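Local coordinates for protein acetylacetone-cleaving enzyme (Acinetobacter johnsonii, PDB 3BAL) that cleaves acetylacetone with one molecule of oxygen into methylglyoxal and acetate, working as a homotetrameric cupin-type dioxygenase with one iron ion per subunit, at residues 70-75 and 92-97; 76-81 and 108-113; 32-37 and 50-55; 42-47 and 118-123. All coordinates share one frame; numbering follows the deposited sequence.

How the contacts relate
All four contacts lie in the one cupin barrel, and three of them join strands of one antiparallel sheet. Contact 3 is the most buried: it pairs strands 34-41 and 46-53, and contact 4 takes up the other end of strand 46-53 to join it to 113-120. Leu37 and Trp47 touch between the two. Contact 1 lies at the far side of the sheet, partly buried, where backbone ladder bonds dominate. Contact 2 continues from it in the chain and is looser, with a single beta bridge, a serine hydroxyl and a partly exposed loop; the backbone N of Ser113 probably bonds to Cys53 O of contact 3. Aromatic stacking carries contact 4, whereas contact 3 mixes an aromatic side with a polar one bridged by a water.

Contact 1. Residues 70-75 and 92-97; sequences YFLTKG and APSYGF
Tyr70, Phe71 and Leu72 run antiparallel to Ser94, Tyr95 and Gly96, the short strand axes coming within 4.9 Å at 156°. Paired N-H and C=O groups link Tyr70 to Gly96 and Leu72 to Ser94, while Phe71 and Tyr95 form the non-hydrogen-bonded pair between them. Beyond the ladder Ala92 N still reaches Gly75 O at 3.1 Å, past the cis peptide that precedes Pro93. The Tyr70 ring folds back over the neighbouring strand, its CG lying between the backbone N and the carbonyl carbon (chi1 69°). Gly96 CA sits under one face, 3.6 Å from the ring centroid, in a CH-pi contact; with only CA at Gly96, the ring comes down directly onto the backbone. On the same side of the sheet Leu72 CG meets Ala92 CB at 4.1 Å, and Leu72 CD2 lies 3.9 Å from Ser94 OG, which bonds to Tyr91 O. From the other side Phe71 turns its edge to Ser94 O, in the ring plane and 3.4 Å from CD2. Strand 68-74 has strand 113-120 on its other flank, where Thr73 and Lys74 both face Gln114 in a classic beta bulge, and strand 94-98 pairs with a strand of the second subunit, carrying the sheet across the interface.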
loop_
_atom_site.group_PDB
_atom_site.type_symbol
_atom_site.label_atom_id
_atom_site.label_comp_id
_atom_site.label_asym_id
_atom_site.label_seq_id
_atom_site.Cartn_x
_atom_site.Cartn_y
_atom_site.Cartn_z
ATOM N N TYR A 70 6.625 4.870 -13.480
ATOM C CA TYR A 70 7.938 5.006 -14.094
ATOM C C TYR A 70 8.401 6.444 -14.369
ATOM O O TYR A 70 7.596 7.348 -14.628
ATOM C CB TYR A 70 7.993 4.184 -15.397
ATOM C CG TYR A 70 7.136 4.723 -16.534
ATOM C CD1 TYR A 70 7.543 5.833 -17.282
ATOM C CD2 TYR A 70 5.909 4.135 -16.848
ATOM C CE1 TYR A 70 6.749 6.347 -18.309
ATOM C CE2 TYR A 70 5.108 4.639 -17.872
ATOM C CZ TYR A 70 5.533 5.750 -18.600
ATOM O OH TYR A 70 4.729 6.272 -19.588
ATOM N N PHE A 71 9.715 6.634 -14.299
ATOM C CA PHE A 71 10.345 7.918 -14.576
ATOM C C PHE A 71 11.349 7.635 -15.704
ATOM O O PHE A 71 12.425 7.069 -15.463
ATOM C CB PHE A 71 11.072 8.439 -13.321
ATOM C CG PHE A 71 11.797 9.763 -13.518
ATOM C CD1 PHE A 71 12.772 10.173 -12.606
ATOM C CD2 PHE A 71 11.535 10.576 -14.619
ATOM C CE1 PHE A 71 13.477 11.373 -12.792
ATOM C CE2 PHE A 71 12.233 11.773 -14.816
ATOM C CZ PHE A 71 13.206 12.168 -13.900
ATOM N N LEU A 72 10.981 7.999 -16.933
ATOM C CA LEU A 72 11.845 7.785 -18.092
ATOM C C LEU A 72 12.865 8.910 -18.095
ATOM O O LEU A 72 12.523 10.069 -18.343
ATOM C CB LEU A 72 11.025 7.825 -19.385
ATOM C CG LEU A 72 11.749 7.589 -20.713
ATOM C CD1 LEU A 72 12.321 6.180 -20.761
ATOM C CD2 LEU A 72 10.769 7.793 -21.845
ATOM N N THR A 73 14.120 8.569 -17.826
ATOM C CA THR A 73 15.172 9.578 -17.760
ATOM C C THR A 73 15.909 9.796 -19.061
ATOM O O THR A 73 16.557 10.828 -19.242
ATOM C CB THR A 73 16.196 9.230 -16.668
ATOM O OG1 THR A 73 16.680 7.901 -16.881
ATOM C CG2 THR A 73 15.550 9.313 -15.291
ATOM N N LYS A 74 15.808 8.834 -19.970
ATOM C CA LYS A 74 16.489 8.943 -21.251
ATOM C C LYS A 74 15.819 8.104 -22.331
ATOM O O LYS A 74 15.326 7.011 -22.062
ATOM C CB LYS A 74 17.949 8.502 -21.096
ATOM C CG LYS A 74 18.751 8.566 -22.382
ATOM C CD LYS A 74 20.147 8.007 -22.183
ATOM C CE LYS A 74 20.974 8.157 -23.455
ATOM N NZ LYS A 74 21.055 9.596 -23.891
ATOM N N GLY A 75 15.790 8.631 -23.551
ATOM C CA GLY A 75 15.206 7.887 -24.654
ATOM C C GLY A 75 13.723 8.064 -24.913
ATOM O O GLY A 75 13.163 9.140 -24.712
ATOM N N ALA A 92 11.738 11.250 -22.878
ATOM C CA ALA A 92 12.454 11.716 -21.690
ATOM C C ALA A 92 12.619 13.244 -21.673
ATOM O O ALA A 92 12.868 13.859 -22.707
ATOM C CB ALA A 92 13.830 11.038 -21.608
ATOM N N PRO A 93 12.432 13.882 -20.504
ATOM C CA PRO A 93 12.071 13.254 -19.226
ATOM C C PRO A 93 10.554 13.250 -19.097
ATOM O O PRO A 93 9.894 14.217 -19.469
ATOM C CB PRO A 93 12.731 14.166 -18.197
ATOM C CG PRO A 93 12.561 15.524 -18.824
ATOM C CD PRO A 93 12.903 15.267 -20.292
ATOM N N SER A 94 10.003 12.153 -18.592
ATOM C CA SER A 94 8.560 12.050 -18.414
ATOM C C SER A 94 8.229 11.011 -17.353
ATOM O O SER A 94 9.103 10.269 -16.905
ATOM C CB SER A 94 7.858 11.724 -19.745
ATOM O OG SER A 94 8.392 10.568 -20.368
ATOM N N TYR A 95 6.959 10.977 -16.963
ATOM C CA TYR A 95 6.460 10.085 -15.921
ATOM C C TYR A 95 5.244 9.305 -16.405
ATOM O O TYR A 95 4.558 9.729 -17.332
ATOM C CB TYR A 95 6.080 10.940 -14.697
ATOM C CG TYR A 95 5.103 10.290 -13.752
ATOM C CD1 TYR A 95 5.543 9.476 -12.715
ATOM C CD2 TYR A 95 3.727 10.446 -13.931
ATOM C CE1 TYR A 95 4.641 8.829 -11.882
ATOM C CE2 TYR A 95 2.817 9.802 -13.105
ATOM C CZ TYR A 95 3.280 8.995 -12.087
ATOM O OH TYR A 95 2.376 8.337 -11.289
ATOM N N GLY A 96 4.973 8.162 -15.784
ATOM C CA GLY A 96 3.811 7.381 -16.172
ATOM C C GLY A 96 3.225 6.567 -15.031
ATOM O O GLY A 96 3.952 6.100 -14.145
ATOM N N PHE A 97 1.904 6.413 -15.040
ATOM C CA PHE A 97 1.209 5.617 -14.031
ATOM C C PHE A 97 0.496 4.504 -14.792
ATOM O O PHE A 97 -0.419 4.765 -15.575
ATOM C CB PHE A 97 0.179 6.463 -13.260
ATOM C CG PHE A 97 -0.642 5.674 -12.256
ATOM C CD1 PHE A 97 -0.112 5.316 -11.020
ATOM C CD2 PHE A 97 -1.946 5.286 -12.557
ATOM C CE1 PHE A 97 -0.869 4.582 -10.098
ATOM C CE2 PHE A 97 -2.711 4.551 -11.645
ATOM C CZ PHE A 97 -2.174 4.201 -10.415
#

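Contact 2. Residues 76-81 and 108-113; sequences KMEVRG and FFPVES
Ser113 OG is gripped from two directions: it donates to Val111 O at 2.6 Å and receives the backbone N-H of Lys76 at 3.1 Å. The first bond ties the hydroxyl back to its own loop, its donor standing above the carbonyl plane of Val111; the second fastens that loop to the start of strand 76-79. Further along, Glu78 and Phe108 make one antiparallel hydrogen-bonded bridge, and the N-H of Glu78 points almost straight at Phe108 O (2.9 Å, 178°). Their side chains run alongside each other, carboxylate and ring planes 46° apart, with OE1 3.8 Å from Phe108 CD2. The other oxygen, OE2, comes to 3.2 Å from Pro110 CG. Met77 and Phe109 lie side by side on the buried side. With CG anti to the backbone N (chi1 176°), the Met77 chain passes along the ring, CG 3.6 Å from CE2, and SD approaches obliquely, 4.6 Å from the centroid, as a Met-aromatic contact. Phe109 also packs against Ser57 and Phe59 of strand 57-64. Polar bonding thus fixes the backbone at two separated points, while sulfur and ring pack on the buried side; the Glu78 carboxylate meets carbon atoms and makes no hydrogen bond or salt bridge to 108-113.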
loop_
_atom_site.group_PDB
_atom_site.type_symbol
_atom_site.label_atom_id
_atom_site.label_comp_id
_atom_site.label_asym_id
_atom_site.label_seq_id
_atom_site.Cartn_x
_atom_site.Cartn_y
_atom_site.Cartn_z
ATOM N N LYS A 76 13.095 6.982 -25.372
ATOM C CA LYS A 76 11.670 6.956 -25.700
ATOM C C LYS A 76 11.133 5.549 -25.420
ATOM O O LYS A 76 11.833 4.563 -25.657
ATOM C CB LYS A 76 11.485 7.290 -27.180
ATOM C CG LYS A 76 12.138 8.586 -27.599
ATOM C CD LYS A 76 12.504 8.532 -29.057
ATOM C CE LYS A 76 11.325 8.824 -29.925
ATOM N NZ LYS A 76 11.682 10.071 -30.652
ATOM N N MET A 77 9.896 5.456 -24.932
ATOM C CA MET A 77 9.287 4.159 -24.607
ATOM C C MET A 77 7.829 4.048 -25.088
ATOM O O MET A 77 7.000 4.890 -24.751
ATOM C CB MET A 77 9.357 3.927 -23.087
ATOM C CG MET A 77 8.669 2.659 -22.592
ATOM S SD MET A 77 8.939 2.385 -20.831
ATOM C CE MET A 77 7.881 3.663 -20.150
ATOM N N GLU A 78 7.532 3.013 -25.877
ATOM C CA GLU A 78 6.180 2.784 -26.395
ATOM C C GLU A 78 5.443 1.804 -25.490
ATOM O O GLU A 78 5.748 0.614 -25.478
ATOM C CB GLU A 78 6.232 2.222 -27.822
ATOM C CG GLU A 78 6.568 3.247 -28.906
ATOM C CD GLU A 78 6.961 2.598 -30.231
ATOM O OE1 GLU A 78 6.557 1.444 -30.480
ATOM O OE2 GLU A 78 7.669 3.244 -31.031
ATOM N N VAL A 79 4.477 2.317 -24.731
ATOM C CA VAL A 79 3.694 1.506 -23.800
ATOM C C VAL A 79 2.279 1.286 -24.320
ATOM O O VAL A 79 1.648 2.202 -24.851
ATOM C CB VAL A 79 3.584 2.183 -22.418
ATOM C CG1 VAL A 79 3.089 1.183 -21.390
ATOM C CG2 VAL A 79 4.922 2.762 -22.005
ATOM N N ARG A 80 1.780 0.066 -24.147
ATOM C CA ARG A 80 0.440 -0.289 -24.598
ATOM C C ARG A 80 0.255 -0.030 -26.093
ATOM O O ARG A 80 -0.804 0.425 -26.531
ATOM C CB ARG A 80 -0.605 0.477 -23.778
ATOM C CG ARG A 80 -0.745 -0.065 -22.364
ATOM C CD ARG A 80 -1.639 0.786 -21.476
ATOM N NE ARG A 80 -0.966 1.985 -20.986
ATOM C CZ ARG A 80 -1.099 3.195 -21.515
ATOM N NH1 ARG A 80 -1.892 3.385 -22.563
ATOM N NH2 ARG A 80 -0.430 4.219 -20.997
ATOM N N GLY A 81 1.297 -0.321 -26.867
ATOM C CA GLY A 81 1.222 -0.136 -28.305
ATOM C C GLY A 81 1.736 1.192 -28.833
ATOM O O GLY A 81 1.820 1.384 -30.044
ATOM N N PHE A 108 8.195 -1.426 -25.992
ATOM C CA PHE A 108 9.309 -1.247 -26.933
ATOM C C PHE A 108 10.137 0.046 -26.831
ATOM O O PHE A 108 9.594 1.137 -26.627
ATOM C CB PHE A 108 8.726 -1.364 -28.351
ATOM C CG PHE A 108 9.749 -1.415 -29.449
ATOM C CD1 PHE A 108 10.529 -2.550 -29.640
ATOM C CD2 PHE A 108 9.914 -0.336 -30.310
ATOM C CE1 PHE A 108 11.459 -2.612 -30.679
ATOM C CE2 PHE A 108 10.843 -0.386 -31.352
ATOM C CZ PHE A 108 11.616 -1.526 -31.535
ATOM N N PHE A 109 11.453 -0.081 -27.010
ATOM C CA PHE A 109 12.362 1.067 -26.962
ATOM C C PHE A 109 13.011 1.315 -28.328
ATOM O O PHE A 109 14.006 0.687 -28.681
ATOM C CB PHE A 109 13.433 0.836 -25.904
ATOM C CG PHE A 109 12.867 0.585 -24.544
ATOM C CD1 PHE A 109 12.492 -0.699 -24.158
ATOM C CD2 PHE A 109 12.634 1.642 -23.672
ATOM C CE1 PHE A 109 11.893 -0.923 -22.927
ATOM C CE2 PHE A 109 12.032 1.430 -22.433
ATOM C CZ PHE A 109 11.661 0.146 -22.060
ATOM N N PRO A 110 12.450 2.254 -29.109
ATOM C CA PRO A 110 12.923 2.624 -30.454
ATOM C C PRO A 110 14.339 3.199 -30.488
ATOM O O PRO A 110 15.022 3.127 -31.506
ATOM C CB PRO A 110 11.895 3.665 -30.906
ATOM C CG PRO A 110 10.683 3.386 -30.042
ATOM C CD PRO A 110 11.306 3.102 -28.715
ATOM N N VAL A 111 14.756 3.753 -29.357
ATOM C CA VAL A 111 16.053 4.388 -29.226
ATOM C C VAL A 111 16.688 3.993 -27.881
ATOM O O VAL A 111 15.977 3.577 -26.969
ATOM C CB VAL A 111 15.845 5.927 -29.312
ATOM C CG1 VAL A 111 15.928 6.547 -27.925
ATOM C CG2 VAL A 111 16.790 6.544 -30.297
ATOM N N GLU A 112 18.010 4.101 -27.747
ATOM C CA GLU A 112 18.634 3.733 -26.473
ATOM C C GLU A 112 18.006 4.543 -25.336
ATOM O O GLU A 112 18.044 5.775 -25.345
ATOM C CB GLU A 112 20.137 3.965 -26.496
ATOM C CG GLU A 112 20.810 3.414 -25.250
ATOM C CD GLU A 112 22.270 3.101 -25.465
ATOM O OE1 GLU A 112 23.053 4.044 -25.726
ATOM O OE2 GLU A 112 22.634 1.904 -25.374
ATOM N N SER A 113 17.453 3.843 -24.345
ATOM C CA SER A 113 16.758 4.488 -23.235
ATOM C C SER A 113 17.157 4.036 -21.826
ATOM O O SER A 113 17.939 3.100 -21.642
ATOM C CB SER A 113 15.248 4.259 -23.409
ATOM O OG SER A 113 14.845 4.454 -24.753
#

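Contact 3. Residues 32-37 and 50-55; sequences GITWQL and IFNCPA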
loop_
_atom_site.group_PDB
_atom_site.type_symbol
_atom_site.label_atom_id
_atom_site.label_comp_id
_atom_site.label_asym_id
_atom_site.label_seq_id
_atom_site.Cartn_x
_atom_site.Cartn_y
_atom_site.Cartn_z
ATOM N N GLY A 32 19.614 -6.334 -25.833
ATOM C CA GLY A 32 20.482 -6.394 -24.671
ATOM C C GLY A 32 20.069 -5.550 -23.481
ATOM O O GLY A 32 20.816 -4.663 -23.080
ATOM N N ILE A 33 18.900 -5.808 -22.903
ATOM C CA ILE A 33 18.462 -5.022 -21.749
ATOM C C ILE A 33 19.264 -5.376 -20.496
ATOM O O ILE A 33 19.488 -6.550 -20.206
ATOM C CB ILE A 33 16.943 -5.232 -21.456
ATOM C CG1 ILE A 33 16.104 -4.661 -22.601
ATOM C CG2 ILE A 33 16.554 -4.554 -20.143
ATOM C CD1 ILE A 33 14.609 -4.764 -22.377
ATOM N N THR A 34 19.716 -4.360 -19.769
ATOM C CA THR A 34 20.463 -4.583 -18.534
ATOM C C THR A 34 19.708 -3.878 -17.409
ATOM O O THR A 34 18.956 -2.931 -17.659
ATOM C CB THR A 34 21.929 -4.057 -18.639
ATOM O OG1 THR A 34 21.936 -2.707 -19.124
ATOM C CG2 THR A 34 22.745 -4.943 -19.577
ATOM N N TRP A 35 19.874 -4.339 -16.176
ATOM C CA TRP A 35 19.143 -3.717 -15.078
ATOM C C TRP A 35 19.849 -3.806 -13.741
ATOM O O TRP A 35 20.945 -4.360 -13.634
ATOM C CB TRP A 35 17.749 -4.357 -14.939
ATOM C CG TRP A 35 17.769 -5.748 -14.316
ATOM C CD1 TRP A 35 18.552 -6.803 -14.692
ATOM C CD2 TRP A 35 16.987 -6.213 -13.203
ATOM N NE1 TRP A 35 18.313 -7.889 -13.882
ATOM C CE2 TRP A 35 17.360 -7.555 -12.959
ATOM C CE3 TRP A 35 16.009 -5.626 -12.387
ATOM C CZ2 TRP A 35 16.790 -8.318 -11.931
ATOM C CZ3 TRP A 35 15.443 -6.388 -11.366
ATOM C CH2 TRP A 35 15.838 -7.717 -11.147
ATOM N N GLN A 36 19.188 -3.239 -12.733
ATOM C CA GLN A 36 19.648 -3.232 -11.349
ATOM C C GLN A 36 18.442 -3.198 -10.412
ATOM O O GLN A 36 17.575 -2.334 -10.552
ATOM C CB GLN A 36 20.497 -1.993 -11.026
ATOM C CG GLN A 36 21.964 -2.069 -11.416
ATOM C CD GLN A 36 22.782 -0.965 -10.764
ATOM O OE1 GLN A 36 22.791 -0.830 -9.531
ATOM N NE2 GLN A 36 23.477 -0.173 -11.581
ATOM N N LEU A 37 18.387 -4.143 -9.475
ATOM C CA LEU A 37 17.328 -4.173 -8.482
ATOM C C LEU A 37 17.823 -3.197 -7.408
ATOM O O LEU A 37 18.960 -3.320 -6.933
ATOM C CB LEU A 37 17.168 -5.578 -7.895
ATOM C CG LEU A 37 16.076 -5.734 -6.822
ATOM C CD1 LEU A 37 14.700 -5.414 -7.409
ATOM C CD2 LEU A 37 16.102 -7.158 -6.280
ATOM N N ILE A 50 15.927 -0.122 -11.879
ATOM C CA ILE A 50 16.290 0.801 -12.951
ATOM C C ILE A 50 16.773 -0.004 -14.176
ATOM O O ILE A 50 17.448 -1.024 -14.028
ATOM C CB ILE A 50 17.361 1.832 -12.466
ATOM C CG1 ILE A 50 17.654 2.846 -13.572
ATOM C CG2 ILE A 50 18.628 1.126 -12.000
ATOM C CD1 ILE A 50 18.326 4.115 -13.060
ATOM N N PHE A 51 16.412 0.443 -15.381
ATOM C CA PHE A 51 16.768 -0.282 -16.602
ATOM C C PHE A 51 17.455 0.528 -17.706
ATOM O O PHE A 51 17.128 1.696 -17.930
ATOM C CB PHE A 51 15.514 -0.937 -17.219
ATOM C CG PHE A 51 14.685 -1.731 -16.240
ATOM C CD1 PHE A 51 13.891 -1.083 -15.291
ATOM C CD2 PHE A 51 14.725 -3.125 -16.241
ATOM C CE1 PHE A 51 13.150 -1.807 -14.354
ATOM C CE2 PHE A 51 13.990 -3.863 -15.307
ATOM C CZ PHE A 51 13.199 -3.201 -14.357
ATOM N N ASN A 52 18.412 -0.114 -18.382
ATOM C CA ASN A 52 19.125 0.478 -19.520
ATOM C C ASN A 52 18.698 -0.383 -20.714
ATOM O O ASN A 52 18.935 -1.593 -20.726
ATOM C CB ASN A 52 20.651 0.419 -19.334
ATOM C CG ASN A 52 21.180 1.520 -18.405
ATOM O OD1 ASN A 52 20.590 2.600 -18.296
ATOM N ND2 ASN A 52 22.306 1.257 -17.757
ATOM N N CYS A 53 18.067 0.240 -21.705
ATOM C CA CYS A 53 17.547 -0.477 -22.868
ATOM C C CYS A 53 18.100 -0.033 -24.219
ATOM O O CYS A 53 17.962 1.126 -24.606
ATOM C CB CYS A 53 16.021 -0.334 -22.909
ATOM S SG CYS A 53 15.225 -0.527 -21.304
ATOM N N PRO A 54 18.729 -0.958 -24.960
ATOM C CA PRO A 54 19.295 -0.654 -26.278
ATOM C C PRO A 54 18.188 -0.322 -27.275
ATOM O O PRO A 54 17.008 -0.592 -27.028
ATOM C CB PRO A 54 20.013 -1.950 -26.653
ATOM C CG PRO A 54 20.421 -2.501 -25.338
ATOM C CD PRO A 54 19.174 -2.284 -24.503
ATOM N N ALA A 55 18.564 0.263 -28.406
ATOM C CA ALA A 55 17.578 0.583 -29.423
ATOM C C ALA A 55 17.039 -0.739 -29.973
ATOM O O ALA A 55 17.800 -1.675 -30.228
ATOM C CB ALA A 55 18.218 1.404 -30.534
HETATM O O HOH W 1 21.870 -2.458 -21.793
#
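Trp35 and Phe51 stand side by side on one side of the sheet, pointing the same way, and meet chiefly through the base of the tryptophan: Trp35 CB lies 3.5 Å from Phe51 CD2. With CG flanked by N and C of its own backbone (chi1 75°), the indole runs off from strand 50-53, and its nearest approach to the phenyl is CE3 to Phe51 CE2, 4.0 Å. Each ring finds its aromatic partner outside the pair: Phe24 meets Trp35 edge-to-face, and Phe115 stacks on Phe51. Next to them Ile33 CG1 touches Cys53 CB and Pro54 CD. The opposite side of the sheet carries Thr34 with Asn52 and Gln36 with Ile50, two antiparallel hydrogen-bonded pairs in the hairpin of strands 34-41 and 46-53. Here Thr34 OG1 crosses to 3.4 Å from Asn52 CB, and Gln36 CB packs on Ile50 CG2 at 3.8 Å. A water sits at the end of the ladder: it accepts from Thr34 OG1 at 2.7 Å and donates to Gly32 O at 2.8 Å and Asn52 O at 3.2 Å. Asn52 O also takes the N-H of Thr34 at 3.0 Å, almost straight at 173°. That carbonyl therefore holds two donors, and the water links Gly32, Thr34 and Asn52 where the regular strand pairing gives out, while on the aromatic side the side chains of the two segments meet through carbon.

Contact 4. Residues 42-47 and 118-123; sequences PETSSW and TFLGPL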
loop_
_atom_site.group_PDB
_atom_site.type_symbol
_atom_site.label_atom_id
_atom_site.label_comp_id
_atom_site.label_asym_id
_atom_site.label_seq_id
_atom_site.Cartn_x
_atom_site.Cartn_y
_atom_site.Cartn_z
ATOM N N PRO A 42 9.483 -6.658 1.429
ATOM C CA PRO A 42 8.824 -7.953 1.643
ATOM C C PRO A 42 7.501 -7.916 2.396
ATOM O O PRO A 42 6.664 -8.809 2.241
ATOM C CB PRO A 42 9.895 -8.766 2.368
ATOM C CG PRO A 42 10.607 -7.720 3.174
ATOM C CD PRO A 42 10.746 -6.577 2.190
ATOM N N GLU A 43 7.313 -6.884 3.206
ATOM C CA GLU A 43 6.087 -6.738 3.982
ATOM C C GLU A 43 4.981 -6.142 3.110
ATOM O O GLU A 43 3.844 -6.614 3.116
ATOM C CB GLU A 43 6.361 -5.831 5.178
ATOM C CG GLU A 43 5.245 -5.728 6.189
ATOM C CD GLU A 43 5.646 -4.855 7.365
ATOM O OE1 GLU A 43 5.637 -3.607 7.227
ATOM O OE2 GLU A 43 5.994 -5.424 8.427
ATOM N N THR A 44 5.333 -5.111 2.348
ATOM C CA THR A 44 4.382 -4.434 1.471
ATOM C C THR A 44 4.149 -5.196 0.165
ATOM O O THR A 44 3.037 -5.210 -0.373
ATOM C CB THR A 44 4.888 -3.023 1.117
ATOM O OG1 THR A 44 5.162 -2.301 2.321
ATOM C CG2 THR A 44 3.854 -2.272 0.305
ATOM N N SER A 45 5.222 -5.814 -0.324
ATOM C CA SER A 45 5.270 -6.590 -1.565
ATOM C C SER A 45 5.625 -5.692 -2.752
ATOM O O SER A 45 5.395 -6.048 -3.909
ATOM C CB SER A 45 3.954 -7.347 -1.839
ATOM O OG SER A 45 2.978 -6.532 -2.458
ATOM N N SER A 46 6.199 -4.527 -2.468
ATOM C CA SER A 46 6.599 -3.614 -3.527
ATOM C C SER A 46 8.104 -3.754 -3.777
ATOM O O SER A 46 8.834 -4.225 -2.906
ATOM C CB SER A 46 6.274 -2.176 -3.134
ATOM O OG SER A 46 6.913 -1.846 -1.920
ATOM N N TRP A 47 8.558 -3.370 -4.969
ATOM C CA TRP A 47 9.978 -3.440 -5.322
ATOM C C TRP A 47 10.330 -2.334 -6.314
ATOM O O TRP A 47 9.450 -1.810 -6.996
ATOM C CB TRP A 47 10.348 -4.829 -5.873
ATOM C CG TRP A 47 9.399 -5.412 -6.891
ATOM C CD1 TRP A 47 8.094 -5.782 -6.690
ATOM C CD2 TRP A 47 9.692 -5.713 -8.264
ATOM N NE1 TRP A 47 7.560 -6.293 -7.853
ATOM C CE2 TRP A 47 8.518 -6.261 -8.835
ATOM C CE3 TRP A 47 10.836 -5.573 -9.070
ATOM C CZ2 TRP A 47 8.451 -6.670 -10.177
ATOM C CZ3 TRP A 47 10.770 -5.978 -10.405
ATOM C CH2 TRP A 47 9.584 -6.519 -10.943
ATOM N N THR A 118 8.916 1.740 -9.946
ATOM C CA THR A 118 8.524 1.095 -8.696
ATOM C C THR A 118 7.304 0.231 -9.027
ATOM O O THR A 118 6.461 0.634 -9.835
ATOM C CB THR A 118 8.146 2.144 -7.605
ATOM O OG1 THR A 118 7.211 3.090 -8.142
ATOM C CG2 THR A 118 9.381 2.895 -7.125
ATOM N N PHE A 119 7.226 -0.958 -8.429
ATOM C CA PHE A 119 6.107 -1.874 -8.675
ATOM C C PHE A 119 5.460 -2.340 -7.371
ATOM O O PHE A 119 6.152 -2.601 -6.386
ATOM C CB PHE A 119 6.551 -3.155 -9.416
ATOM C CG PHE A 119 7.439 -2.923 -10.613
ATOM C CD1 PHE A 119 8.817 -2.767 -10.458
ATOM C CD2 PHE A 119 6.905 -2.895 -11.901
ATOM C CE1 PHE A 119 9.651 -2.592 -11.565
ATOM C CE2 PHE A 119 7.730 -2.719 -13.017
ATOM C CZ PHE A 119 9.110 -2.566 -12.848
ATOM N N LEU A 120 4.134 -2.441 -7.371
ATOM C CA LEU A 120 3.406 -2.952 -6.216
ATOM C C LEU A 120 2.831 -4.280 -6.711
ATOM O O LEU A 120 2.012 -4.314 -7.636
ATOM C CB LEU A 120 2.266 -2.014 -5.792
ATOM C CG LEU A 120 1.472 -2.497 -4.560
ATOM C CD1 LEU A 120 2.415 -2.678 -3.377
ATOM C CD2 LEU A 120 0.383 -1.502 -4.219
ATOM N N GLY A 121 3.283 -5.378 -6.119
ATOM C CA GLY A 121 2.806 -6.673 -6.560
ATOM C C GLY A 121 3.651 -7.222 -7.698
ATOM O O GLY A 121 4.632 -6.601 -8.111
ATOM N N PRO A 122 3.279 -8.391 -8.240
ATOM C CA PRO A 122 4.012 -9.033 -9.336
ATOM C C PRO A 122 3.625 -8.649 -10.760
ATOM O O PRO A 122 2.587 -8.020 -11.008
ATOM C CB PRO A 122 3.741 -10.512 -9.091
ATOM C CG PRO A 122 2.282 -10.477 -8.664
ATOM C CD PRO A 122 2.256 -9.305 -7.686
ATOM N N LEU A 123 4.492 -9.045 -11.688
ATOM C CA LEU A 123 4.266 -8.845 -13.110
ATOM C C LEU A 123 4.034 -10.260 -13.618
ATOM O O LEU A 123 4.916 -11.113 -13.514
ATOM C CB LEU A 123 5.494 -8.249 -13.797
ATOM C CG LEU A 123 5.965 -6.884 -13.306
ATOM C CD1 LEU A 123 6.951 -6.332 -14.319
ATOM C CD2 LEU A 123 4.788 -5.932 -13.139
#
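The Trp47 indole and the Phe119 ring stack face to face, the six-membered ring and the phenyl centroid 4.2 Å apart and the planes inclined by 22°. Phe119 CD1 lies over the indole toward its rim, and in return Trp47 CH2 lies over one face of the phenyl. The phenylalanine also sets its CB above the five-membered ring, 3.9 Å from that centroid, as a CH-pi contact. At the indole edge NE1 donates to Gly121 O at 3.0 Å; the oxygen is close to the ring plane, although the donor stands above the carbonyl plane of Gly121. Leu123 CG touches CZ2 along the same rim at 4.0 Å. A chi1 of 45° at Trp47 lays the indole across the neighbouring strand, within reach of these partners. The strands that carry the rings, 46-53 and 113-120, pair antiparallel in the cupin jelly roll: Trp47 and Phe119 exchange two backbone bonds, of which Phe119 N to Trp47 O is 2.8 Å. Ser46 and Leu120 follow as the non-hydrogen-bonded pair, and Gly121 N adds a bond to Ser45 O at 3.1 Å, where Ser45 and Ser46 form a G1 beta bulge facing Ser41. On the side away from the rings Leu120 CD1 lies against Ser46 CB and meets Thr44 CG2 at 4.0 Å. Phe119 and Leu123 both pack on the metal ligand His64, and Trp138 and Ala141 of helix 138-148 touch Trp47.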